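Local coordinates for protein elongation factor G (Thermus thermophilus, PDB 2DY1) that binds GTP with magnesium and probably acts as a GTPase that drives translocation during the elongation phase of protein synthesis, at residues 90-96 / 287-292; 60-64 / 87-91; 463-469 / 482-488; 519-524 / 560-565. All blocks are in the same frame, centred on the assembly; numbering follows the deposited sequence.

Contact 1: residues 90-96 / 287-292; sequences EIRGALE and KVFKVQ
Lys290 reaches from strand 285-294 to Glu90 on helix 88-97, joining the beta-barrel of domain 2 to the switch 2 helix of the GTP-binding domain. Its NZ makes a salt bridge of 2.7 Å to Glu90 OE2, entering on the syn lone pair, the side of the other oxygen. A bend in the glutamate (chi2 -77°) brings the carboxylate over the lysine chain, with Glu90 OE1 3.4 Å from Lys290 CB. At the other end of the interface Lys287, fully extended, crosses Glu96 at about a right angle. Here NZ meets Glu96 OE2 at 3.1 Å from above the carboxylate plane, a looser approach. Between the two ion pairs, Phe289 CD1 packs 3.6 Å from Gly93 O. The absence of a side chain at Gly93 matters, because a CB there would run into Phe289 O.

Further bonds fix these groups. Lys290 NZ also donates to Gln292 OE1 at 2.9 Å and to Thr64 O, and Tyr302 offers it a cation-pi contact; Gln292 OE1 accepts from Arg63 NE as well. Replaced by an alanine, Lys290 would probably leave the Glu90 carboxylate without its closest cation and Thr64 O without this donor, while Gln292 OE1 would keep Arg63 alone. Lys287 NZ is further held by Pro374 O, and Glu96 OE1 accepts from Ala376 N, so Pro374 and Ala376 steady the second ion pair. Finally, a water donates both to Glu96 OE2 and, at 2.9 Å, to Phe289 O.

Contact 2: residues 60-64 / 87-91; sequences TTVRT and FVGEI. With MG (magnesium ion), chain B; GTP (guanosine-5'-triphosphate), chain C.
Val62 lies across Phe87, and next to it Arg63 and Thr64 close on Glu90. These contacts join the switch 1 loop of the GTPase domain, in its nucleotide-bound form, to the start of the switch 2 helix.

The apolar part is a CH-pi contact: Val62 CA stands 4.0 Å from the centroid of the Phe87 ring, almost on the ring normal. Both valine methyls reach out past the rim of the ring near CZ, Val62 CG1 coming within 3.7 Å of Phe87 CE2, while Leu431 and Thr435 of helix 430-442 also touch this ring.

The polar part centres on Glu90 OE2, which is also salt-bridged to Lys290 NZ. Thr64 N donates to it at 2.8 Å from above the carboxylate plane, with an N-H...O angle of 142°. The Arg63 guanidinium stacks on the carboxylate, planes 8° apart, so the attraction is electrostatic and no N-H points at the oxygen; its NE donates to Gln292 OE1 instead. Bends at chi2 and chi3 fold the arginine back over the glutamate. With an alanine here in place of Glu90, Thr64 N would probably lose its acceptor and the guanidinium its stacked counter-charge.

Ligand binding occupies the beginning of 60-64. Thr61 N donates to GTP O2G at 3.0 Å. Thr61 OG1, hydrogen-bonded to Asp50 OD1, coordinates magnesium at 2.0 Å; Thr23 OG1, GTP O2G and O2B and two waters complete the six ligands.

Contact 3: residues 463-469 / 482-488; sequences VAEGQGK and DVWLRLE
Antiparallel strand pairing joins Val463-Lys469 to Asp482-Glu488 at the edge of a sheet in domain IV, the first strand being outermost. Leu487, Leu485 and Val483 exchange backbone hydrogen bonds with Ala464, Gly466 and Gly468, two for each pair, as in the 2.8 Å bond from Leu487 N to Ala464 O. Strand 533-541 pairs with the second strand along its other side.

The two strands are the arms of a beta hairpin, 464-474 and 477-489, within the S5-like fold of this domain, and their faces differ in character. Ala464, Val483, Leu485 and Leu487 lie on the buried face; Ala464, Val483 and Leu487 there touch helix 549-566.

The other face carries the longer polar side chains. Gln467 CB sits 3.4 Å from the centroid of the Trp484 six-membered ring, over one face, and the glutamine amide continues above the indole, its plane 25° from the ring. Gln467 runs straight out, its CG opposite the backbone N (chi1 -179°), and this delivers NE2 to Asp482 OD2 in a bond of 2.8 Å that is nearly straight at 166°. The other oxygen of that carboxylate, OD1, accepts from Ser541 OG. Farther along, Arg486 is gripped by one oxygen from each of two carboxylates, both near the guanidinium plane. NH1 reaches Glu465 OE2 at 2.9 Å from above the carboxylate plane, while NE donates to Glu488 OE2 at 2.8 Å on the anti side. Val463 CG1 rests over the centre of one guanidinium face, 3.4 Å from CZ of Arg486.

Contact 4: residues 519-524 / 560-565; sequences AAKKGV and FKKVMA
Phe560 opens helix 549-566's side of the contact by pressing its ring against Ala519 and Ala520, on helix 509-520. Its CG is anti to the backbone N (chi1 -176°), which sends the ring out towards the neighbouring helix. There CD1 of Phe560 lies 3.7 Å from Ala519 CB, and CZ lies 3.9 Å from Ala520 CB, with the backbone N of Ala520 above one face. Leu485 and Leu487 of the sheet also touch this ring, so it links both helices to the strands of domain IV.

Lys561 follows, lying along Ala519 with its CE 3.6 Å from Ala519 CB. Its NZ donates to Ala519 O at 3.0 Å, in the carbonyl plane and on a lone pair, and more weakly to Lys522 O. Ala519 O is thus shared, since Lys522 N also donates to it.

Met564 comes one turn later, extended, and runs antiparallel alongside the Val524 side chain. Its CG meets Val524 CG2 at 3.7 Å. The thioether SD accepts a weak but straight hydrogen bond from Val524 N, 3.6 Å long at 173°. Ala565 adds a looser touch to the same valine methyl.

The chemistry is therefore mixed: small alanines let the aromatic ring come close, while the lysine ammonium, held between two backbone carbonyls, would probably be favoured by their partial negative charge.

Overall arrangement
Contacts 1 and 2 lie side by side, centres 9 Å apart, and share Glu90 on helix 88-97. Through that helix the GTP and magnesium site is connected to domain 2, with Arg63 of 60-64 bonded directly to Gln292 of 287-292. Contacts 3 and 4 form a second pair, centres 11 Å apart, within domain IV; Lys562 NZ bonds Gln467 O, and helix 549-566 packs on the hairpin. The pairs are far apart, about 58 Å between the centres of contacts 2 and 3. Contacts 1 and 2 close along the chain before 3 and 4 begin, consistent with a nucleotide-binding region near the middle of the molecule and domain IV extending far from it.

Contact 1: residues 90-96 / 287-292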
# COMPACT_ATOMS: atom_id res chain seq x y z
N GLU A 90 5.37 -2.38 1.11
CA GLU A 90 6.82 -2.41 1.14
C GLU A 90 7.44 -1.06 0.85
O GLU A 90 8.45 -0.70 1.45
CB GLU A 90 7.32 -3.45 0.13
CG GLU A 90 7.18 -4.88 0.63
CD GLU A 90 8.26 -5.23 1.63
OE1 GLU A 90 8.15 -4.86 2.82
OE2 GLU A 90 9.26 -5.86 1.23
N ILE A 91 6.85 -0.32 -0.07
CA ILE A 91 7.38 0.99 -0.40
C ILE A 91 7.30 1.91 0.82
O ILE A 91 8.30 2.56 1.17
CB ILE A 91 6.61 1.63 -1.57
CG1 ILE A 91 6.81 0.78 -2.84
CG2 ILE A 91 7.13 3.07 -1.84
CD1 ILE A 91 5.93 1.20 -4.03
N ARG A 92 6.14 1.98 1.45
CA ARG A 92 6.02 2.88 2.60
C ARG A 92 6.87 2.39 3.77
O ARG A 92 7.45 3.20 4.51
CB ARG A 92 4.54 3.06 2.97
CG ARG A 92 3.80 3.88 1.89
CD ARG A 92 2.41 4.29 2.27
NE ARG A 92 1.75 5.00 1.17
CZ ARG A 92 0.64 5.71 1.33
NH1 ARG A 92 0.08 5.80 2.53
NH2 ARG A 92 0.09 6.33 0.29
N GLY A 93 6.98 1.07 3.91
CA GLY A 93 7.82 0.52 4.96
C GLY A 93 9.28 0.90 4.76
O GLY A 93 9.99 1.20 5.73
N ALA A 94 9.77 0.87 3.52
CA ALA A 94 11.16 1.21 3.23
C ALA A 94 11.41 2.69 3.54
O ALA A 94 12.45 3.03 4.11
CB ALA A 94 11.51 0.92 1.77
N LEU A 95 10.46 3.55 3.19
CA LEU A 95 10.63 4.97 3.46
C LEU A 95 10.60 5.22 4.98
O LEU A 95 11.39 6.02 5.49
CB LEU A 95 9.55 5.78 2.72
CG LEU A 95 9.83 5.87 1.20
CD1 LEU A 95 8.58 6.29 0.46
CD2 LEU A 95 11.00 6.82 0.93
N GLU A 96 9.72 4.53 5.69
CA GLU A 96 9.64 4.65 7.16
C GLU A 96 10.97 4.32 7.80
O GLU A 96 11.37 4.93 8.81
CB GLU A 96 8.66 3.64 7.73
CG GLU A 96 7.26 4.02 7.87
CD GLU A 96 6.58 3.10 8.86
OE1 GLU A 96 5.38 3.24 9.07
OE2 GLU A 96 7.27 2.24 9.46
N LYS A 287 12.62 -0.12 15.00
CA LYS A 287 11.29 -0.51 14.57
C LYS A 287 11.38 -1.64 13.55
O LYS A 287 12.32 -1.67 12.75
CB LYS A 287 10.59 0.70 13.93
CG LYS A 287 9.20 0.42 13.45
CD LYS A 287 8.47 1.72 13.08
CE LYS A 287 7.07 1.44 12.60
NZ LYS A 287 6.32 2.69 12.35
N VAL A 288 10.43 -2.57 13.59
CA VAL A 288 10.39 -3.67 12.62
C VAL A 288 9.64 -3.04 11.43
O VAL A 288 8.44 -2.78 11.54
CB VAL A 288 9.58 -4.86 13.16
CG1 VAL A 288 9.43 -5.93 12.09
CG2 VAL A 288 10.28 -5.46 14.39
N PHE A 289 10.34 -2.79 10.32
CA PHE A 289 9.67 -2.15 9.18
C PHE A 289 9.13 -3.12 8.17
O PHE A 289 8.33 -2.75 7.33
CB PHE A 289 10.60 -1.11 8.51
CG PHE A 289 11.76 -1.69 7.76
CD1 PHE A 289 11.67 -1.93 6.38
CD2 PHE A 289 12.96 -1.96 8.43
CE1 PHE A 289 12.80 -2.43 5.67
CE2 PHE A 289 14.06 -2.45 7.75
CZ PHE A 289 13.99 -2.69 6.37
N LYS A 290 9.60 -4.36 8.23
CA LYS A 290 9.07 -5.40 7.34
C LYS A 290 9.41 -6.77 7.88
O LYS A 290 10.31 -6.93 8.73
CB LYS A 290 9.60 -5.29 5.90
CG LYS A 290 11.07 -5.62 5.74
CD LYS A 290 11.49 -5.82 4.28
CE LYS A 290 11.13 -7.24 3.81
NZ LYS A 290 11.18 -7.37 2.30
N VAL A 291 8.73 -7.77 7.34
CA VAL A 291 8.92 -9.14 7.76
C VAL A 291 8.94 -10.05 6.54
O VAL A 291 8.21 -9.79 5.58
CB VAL A 291 7.75 -9.59 8.66
CG1 VAL A 291 7.76 -11.10 8.86
CG2 VAL A 291 7.84 -8.89 10.04
N GLN A 292 9.82 -11.04 6.54
CA GLN A 292 9.80 -12.07 5.48
C GLN A 292 9.52 -13.39 6.18
O GLN A 292 9.92 -13.58 7.32
CB GLN A 292 11.16 -12.26 4.79
CG GLN A 292 11.56 -11.21 3.78
CD GLN A 292 10.56 -11.08 2.64
OE1 GLN A 292 9.96 -10.02 2.44
NE2 GLN A 292 10.37 -12.16 1.88
O HOH W 1 7.17 -2.80 4.90
O HOH W 2 6.73 -0.61 8.50
O HOH W 3 4.69 0.98 10.45

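Contact 2: residues 60-64 / 87-91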
# COMPACT_ATOMS: atom_id res chain seq x y z
N THR A 60 10.02 -7.77 -11.33
CA THR A 60 9.79 -6.51 -10.64
C THR A 60 10.07 -6.74 -9.16
O THR A 60 9.93 -7.85 -8.66
CB THR A 60 8.33 -6.01 -10.86
OG1 THR A 60 8.20 -4.67 -10.34
CG2 THR A 60 7.34 -6.91 -10.13
N THR A 61 10.48 -5.70 -8.46
CA THR A 61 10.75 -5.84 -7.04
C THR A 61 9.43 -5.90 -6.27
O THR A 61 8.76 -4.88 -6.05
CB THR A 61 11.65 -4.67 -6.59
OG1 THR A 61 12.90 -4.80 -7.26
CG2 THR A 61 11.90 -4.69 -5.07
N VAL A 62 9.09 -7.10 -5.82
CA VAL A 62 7.86 -7.34 -5.06
C VAL A 62 8.14 -7.08 -3.58
O VAL A 62 7.25 -6.64 -2.84
CB VAL A 62 7.42 -8.80 -5.25
CG1 VAL A 62 6.24 -9.15 -4.33
CG2 VAL A 62 7.06 -9.02 -6.72
N ARG A 63 9.38 -7.37 -3.17
CA ARG A 63 9.79 -7.22 -1.79
C ARG A 63 11.07 -6.43 -1.69
O ARG A 63 12.04 -6.69 -2.41
CB ARG A 63 10.04 -8.60 -1.16
CG ARG A 63 8.87 -9.59 -1.29
CD ARG A 63 7.63 -9.13 -0.56
NE ARG A 63 7.86 -9.12 0.88
CZ ARG A 63 7.01 -8.62 1.77
NH1 ARG A 63 5.86 -8.08 1.38
NH2 ARG A 63 7.30 -8.66 3.07
N THR A 64 11.08 -5.44 -0.79
CA THR A 64 12.27 -4.64 -0.57
C THR A 64 13.47 -5.51 -0.21
O THR A 64 13.36 -6.44 0.60
CB THR A 64 12.01 -3.68 0.60
OG1 THR A 64 10.89 -2.86 0.28
CG2 THR A 64 13.25 -2.81 0.89
N PHE A 87 2.55 -2.72 -4.44
CA PHE A 87 3.42 -3.02 -3.30
C PHE A 87 3.65 -1.84 -2.37
O PHE A 87 4.73 -1.70 -1.79
CB PHE A 87 4.73 -3.58 -3.84
CG PHE A 87 4.53 -4.70 -4.85
CD1 PHE A 87 5.03 -4.58 -6.14
CD2 PHE A 87 3.79 -5.82 -4.50
CE1 PHE A 87 4.77 -5.59 -7.09
CE2 PHE A 87 3.53 -6.82 -5.44
CZ PHE A 87 4.02 -6.70 -6.74
N VAL A 88 2.62 -1.00 -2.24
CA VAL A 88 2.64 0.17 -1.36
C VAL A 88 3.11 -0.22 0.06
O VAL A 88 3.77 0.57 0.73
CB VAL A 88 1.24 0.82 -1.31
CG1 VAL A 88 0.21 -0.16 -0.76
CG2 VAL A 88 1.27 2.11 -0.49
N GLY A 89 2.74 -1.40 0.54
CA GLY A 89 3.16 -1.82 1.87
C GLY A 89 4.67 -1.75 2.03
O GLY A 89 5.22 -1.11 2.95
N GLU A 90 5.37 -2.38 1.11
CA GLU A 90 6.82 -2.41 1.14
C GLU A 90 7.44 -1.06 0.85
O GLU A 90 8.45 -0.70 1.45
CB GLU A 90 7.32 -3.45 0.13
CG GLU A 90 7.18 -4.88 0.63
CD GLU A 90 8.26 -5.23 1.63
OE1 GLU A 90 8.15 -4.86 2.82
OE2 GLU A 90 9.26 -5.86 1.23
N ILE A 91 6.85 -0.32 -0.07
CA ILE A 91 7.38 0.99 -0.40
C ILE A 91 7.30 1.91 0.82
O ILE A 91 8.30 2.56 1.17
CB ILE A 91 6.61 1.63 -1.57
CG1 ILE A 91 6.81 0.78 -2.84
CG2 ILE A 91 7.13 3.07 -1.84
CD1 ILE A 91 5.93 1.20 -4.03
MG MG B . 13.52 -3.40 -8.63
PG GTP C . 10.95 -2.21 -10.31
O1G GTP C . 9.98 -3.19 -11.12
O2G GTP C . 11.65 -3.03 -9.11
O3G GTP C . 10.28 -0.98 -9.83
O3B GTP C . 12.09 -1.89 -11.40
PB GTP C . 13.53 -1.25 -11.08
O1B GTP C . 13.36 0.20 -10.85
O2B GTP C . 14.19 -2.04 -10.01
O3A GTP C . 14.27 -1.39 -12.49
PA GTP C . 15.22 -2.62 -12.89
O1A GTP C . 16.53 -2.45 -12.23
O2A GTP C . 14.48 -3.89 -12.68
O5' GTP C . 15.44 -2.40 -14.47
C5' GTP C . 14.36 -2.68 -15.36
C4' GTP C . 14.87 -2.76 -16.79
O4' GTP C . 15.60 -1.54 -17.03
C3' GTP C . 15.88 -3.90 -16.92
O3' GTP C . 15.83 -4.42 -18.25
C2' GTP C . 17.22 -3.20 -16.68
O2' GTP C . 18.25 -3.90 -17.37
C1' GTP C . 16.94 -1.89 -17.42
N9 GTP C . 17.86 -0.80 -17.03
C8 GTP C . 18.09 -0.37 -15.79
N7 GTP C . 18.86 0.71 -15.82
C5 GTP C . 19.13 0.98 -17.10
C6 GTP C . 19.87 1.97 -17.73
O6 GTP C . 20.42 2.87 -17.11
N1 GTP C . 19.96 1.94 -19.13
C2 GTP C . 19.31 0.93 -19.86
N2 GTP C . 19.40 0.90 -21.18
N3 GTP C . 18.60 -0.00 -19.21
C4 GTP C . 18.50 0.01 -17.87
O HOH W 4 9.98 -2.55 2.93
O HOH W 5 13.72 -4.92 -10.06
O HOH W 6 13.54 -1.94 -7.13

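Contact 3: residues 463-469 / 482-488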
# COMPACT_ATOMS: atom_id res chain seq x y z
N VAL A 463 -47.70 -2.01 2.70
CA VAL A 463 -47.99 -2.34 4.08
C VAL A 463 -48.74 -3.65 4.16
O VAL A 463 -49.54 -3.98 3.28
CB VAL A 463 -48.84 -1.25 4.74
CG1 VAL A 463 -49.17 -1.64 6.18
CG2 VAL A 463 -48.11 0.09 4.71
N ALA A 464 -48.49 -4.41 5.23
CA ALA A 464 -49.17 -5.66 5.46
C ALA A 464 -49.11 -5.99 6.95
O ALA A 464 -48.24 -5.48 7.66
CB ALA A 464 -48.53 -6.78 4.63
N GLU A 465 -50.03 -6.82 7.41
CA GLU A 465 -50.02 -7.19 8.82
C GLU A 465 -50.63 -8.56 9.00
O GLU A 465 -51.40 -9.04 8.16
CB GLU A 465 -50.76 -6.14 9.66
CG GLU A 465 -52.26 -6.11 9.45
CD GLU A 465 -52.94 -5.01 10.25
OE1 GLU A 465 -54.16 -5.14 10.49
OE2 GLU A 465 -52.26 -4.02 10.63
N GLY A 466 -50.27 -9.19 10.09
CA GLY A 466 -50.76 -10.52 10.34
C GLY A 466 -50.24 -11.10 11.62
O GLY A 466 -49.50 -10.46 12.38
N GLN A 467 -50.59 -12.36 11.83
CA GLN A 467 -50.24 -13.03 13.06
C GLN A 467 -49.22 -14.13 12.97
O GLN A 467 -49.15 -14.87 12.00
CB GLN A 467 -51.53 -13.61 13.67
CG GLN A 467 -51.35 -14.34 14.97
CD GLN A 467 -52.64 -15.01 15.43
OE1 GLN A 467 -53.38 -15.55 14.61
NE2 GLN A 467 -52.90 -14.99 16.73
N GLY A 468 -48.43 -14.20 14.03
CA GLY A 468 -47.41 -15.22 14.17
C GLY A 468 -47.72 -15.90 15.48
O GLY A 468 -47.74 -15.27 16.54
N LYS A 469 -47.98 -17.21 15.44
CA LYS A 469 -48.28 -17.88 16.68
C LYS A 469 -47.61 -19.23 16.82
O LYS A 469 -47.54 -20.01 15.88
CB LYS A 469 -49.80 -18.02 16.82
CG LYS A 469 -50.26 -18.46 18.19
CD LYS A 469 -51.77 -18.28 18.32
CE LYS A 469 -52.24 -18.51 19.74
NZ LYS A 469 -53.67 -18.09 19.89
N ASP A 482 -47.74 -15.38 20.93
CA ASP A 482 -48.77 -14.89 20.02
C ASP A 482 -48.44 -13.43 19.74
O ASP A 482 -48.50 -12.58 20.64
CB ASP A 482 -50.13 -15.02 20.71
CG ASP A 482 -51.27 -14.47 19.89
OD1 ASP A 482 -52.38 -14.38 20.44
OD2 ASP A 482 -51.07 -14.12 18.70
N VAL A 483 -48.08 -13.16 18.49
CA VAL A 483 -47.68 -11.82 18.08
C VAL A 483 -48.40 -11.32 16.84
O VAL A 483 -48.50 -12.04 15.84
CB VAL A 483 -46.13 -11.82 17.77
CG1 VAL A 483 -45.69 -10.47 17.24
CG2 VAL A 483 -45.36 -12.19 19.02
N TRP A 484 -48.93 -10.10 16.91
CA TRP A 484 -49.53 -9.51 15.73
C TRP A 484 -48.52 -8.45 15.28
O TRP A 484 -48.16 -7.53 16.04
CB TRP A 484 -50.89 -8.89 16.04
CG TRP A 484 -51.94 -9.93 16.17
CD1 TRP A 484 -52.27 -10.63 17.29
CD2 TRP A 484 -52.80 -10.42 15.12
NE1 TRP A 484 -53.29 -11.53 17.01
CE2 TRP A 484 -53.63 -11.42 15.69
CE3 TRP A 484 -52.95 -10.11 13.76
CZ2 TRP A 484 -54.59 -12.11 14.94
CZ3 TRP A 484 -53.91 -10.80 13.01
CH2 TRP A 484 -54.72 -11.79 13.61
N LEU A 485 -48.09 -8.59 14.03
CA LEU A 485 -47.07 -7.73 13.43
C LEU A 485 -47.52 -6.99 12.17
O LEU A 485 -48.12 -7.58 11.28
CB LEU A 485 -45.87 -8.61 13.05
CG LEU A 485 -44.76 -7.93 12.24
CD1 LEU A 485 -43.97 -7.01 13.17
CD2 LEU A 485 -43.82 -8.99 11.65
N ARG A 486 -47.21 -5.70 12.10
CA ARG A 486 -47.50 -4.90 10.92
C ARG A 486 -46.14 -4.47 10.38
O ARG A 486 -45.29 -3.99 11.13
CB ARG A 486 -48.34 -3.67 11.31
CG ARG A 486 -48.71 -2.74 10.17
CD ARG A 486 -49.46 -1.53 10.74
NE ARG A 486 -49.87 -0.54 9.75
CZ ARG A 486 -50.93 -0.66 8.95
NH1 ARG A 486 -51.70 -1.74 9.00
NH2 ARG A 486 -51.22 0.31 8.09
N LEU A 487 -45.92 -4.65 9.08
CA LEU A 487 -44.68 -4.24 8.42
C LEU A 487 -44.99 -3.10 7.46
O LEU A 487 -45.96 -3.16 6.70
CB LEU A 487 -44.07 -5.40 7.61
CG LEU A 487 -43.54 -6.60 8.40
CD1 LEU A 487 -42.94 -7.60 7.40
CD2 LEU A 487 -42.47 -6.16 9.40
N GLU A 488 -44.18 -2.06 7.48
CA GLU A 488 -44.40 -0.93 6.59
C GLU A 488 -43.11 -0.56 5.90
O GLU A 488 -42.04 -0.57 6.52
CB GLU A 488 -44.89 0.28 7.38
CG GLU A 488 -46.10 0.01 8.23
CD GLU A 488 -46.57 1.24 8.97
OE1 GLU A 488 -45.74 2.14 9.23
OE2 GLU A 488 -47.77 1.31 9.30

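Contact 4: residues 519-524 / 560-565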
# COMPACT_ATOMS: atom_id res chain seq x y z
N ALA A 519 -35.45 -13.36 11.50
CA ALA A 519 -36.16 -13.75 10.29
C ALA A 519 -35.80 -12.80 9.16
O ALA A 519 -35.84 -13.18 7.98
CB ALA A 519 -37.67 -13.73 10.53
N ALA A 520 -35.44 -11.57 9.50
CA ALA A 520 -35.11 -10.59 8.48
C ALA A 520 -33.77 -10.92 7.80
O ALA A 520 -33.47 -10.38 6.74
CB ALA A 520 -35.08 -9.18 9.07
N LYS A 521 -32.99 -11.81 8.40
CA LYS A 521 -31.70 -12.19 7.83
C LYS A 521 -31.90 -12.94 6.51
O LYS A 521 -31.02 -12.93 5.64
CB LYS A 521 -30.92 -13.07 8.80
CG LYS A 521 -30.38 -12.34 10.01
CD LYS A 521 -29.77 -13.31 11.01
CE LYS A 521 -29.17 -12.57 12.21
NZ LYS A 521 -28.67 -13.51 13.25
N LYS A 522 -33.06 -13.58 6.36
CA LYS A 522 -33.36 -14.32 5.15
C LYS A 522 -34.74 -13.98 4.58
O LYS A 522 -35.75 -14.55 4.97
CB LYS A 522 -33.28 -15.82 5.44
CG LYS A 522 -31.87 -16.31 5.71
CD LYS A 522 -31.84 -17.82 5.92
CE LYS A 522 -30.41 -18.32 6.09
NZ LYS A 522 -30.35 -19.79 6.33
N GLY A 523 -34.76 -13.04 3.63
CA GLY A 523 -36.00 -12.61 3.01
C GLY A 523 -36.75 -13.68 2.24
O GLY A 523 -36.17 -14.66 1.77
N VAL A 524 -38.06 -13.46 2.09
CA VAL A 524 -38.90 -14.42 1.38
C VAL A 524 -38.75 -14.42 -0.13
O VAL A 524 -39.12 -15.40 -0.79
CB VAL A 524 -40.41 -14.19 1.72
CG1 VAL A 524 -40.63 -14.33 3.22
CG2 VAL A 524 -40.85 -12.82 1.25
N PHE A 560 -43.07 -12.44 10.97
CA PHE A 560 -42.30 -11.74 9.95
C PHE A 560 -42.38 -12.43 8.58
O PHE A 560 -42.64 -11.79 7.56
CB PHE A 560 -40.84 -11.58 10.38
CG PHE A 560 -40.02 -10.77 9.41
CD1 PHE A 560 -39.40 -11.39 8.32
CD2 PHE A 560 -39.94 -9.39 9.54
CE1 PHE A 560 -38.71 -10.63 7.36
CE2 PHE A 560 -39.26 -8.62 8.58
CZ PHE A 560 -38.65 -9.24 7.50
N LYS A 561 -42.15 -13.74 8.56
CA LYS A 561 -42.20 -14.48 7.30
C LYS A 561 -43.55 -14.36 6.60
O LYS A 561 -43.62 -14.11 5.40
CB LYS A 561 -41.89 -15.96 7.55
CG LYS A 561 -40.56 -16.22 8.23
CD LYS A 561 -39.38 -15.82 7.35
CE LYS A 561 -38.06 -16.27 7.98
NZ LYS A 561 -36.87 -15.92 7.14
N LYS A 562 -44.63 -14.54 7.36
CA LYS A 562 -45.98 -14.45 6.79
C LYS A 562 -46.27 -13.06 6.26
O LYS A 562 -46.72 -12.89 5.13
CB LYS A 562 -47.02 -14.81 7.86
CG LYS A 562 -48.46 -14.63 7.41
CD LYS A 562 -49.45 -14.83 8.56
CE LYS A 562 -49.25 -16.18 9.25
NZ LYS A 562 -50.28 -16.44 10.32
N VAL A 563 -46.01 -12.04 7.08
CA VAL A 563 -46.31 -10.69 6.67
C VAL A 563 -45.46 -10.15 5.52
O VAL A 563 -45.99 -9.49 4.63
CB VAL A 563 -46.22 -9.73 7.89
CG1 VAL A 563 -46.63 -8.32 7.48
CG2 VAL A 563 -47.13 -10.24 9.01
N MET A 564 -44.16 -10.43 5.52
CA MET A 564 -43.33 -9.93 4.44
C MET A 564 -43.82 -10.42 3.08
O MET A 564 -43.74 -9.69 2.09
CB MET A 564 -41.87 -10.35 4.63
CG MET A 564 -40.99 -9.88 3.47
SD MET A 564 -39.29 -10.41 3.62
CE MET A 564 -38.65 -9.74 2.03
N ALA A 565 -44.33 -11.64 3.04
CA ALA A 565 -44.82 -12.21 1.78
C ALA A 565 -46.05 -11.47 1.23
O ALA A 565 -46.33 -11.51 0.02
CB ALA A 565 -45.15 -13.68 1.98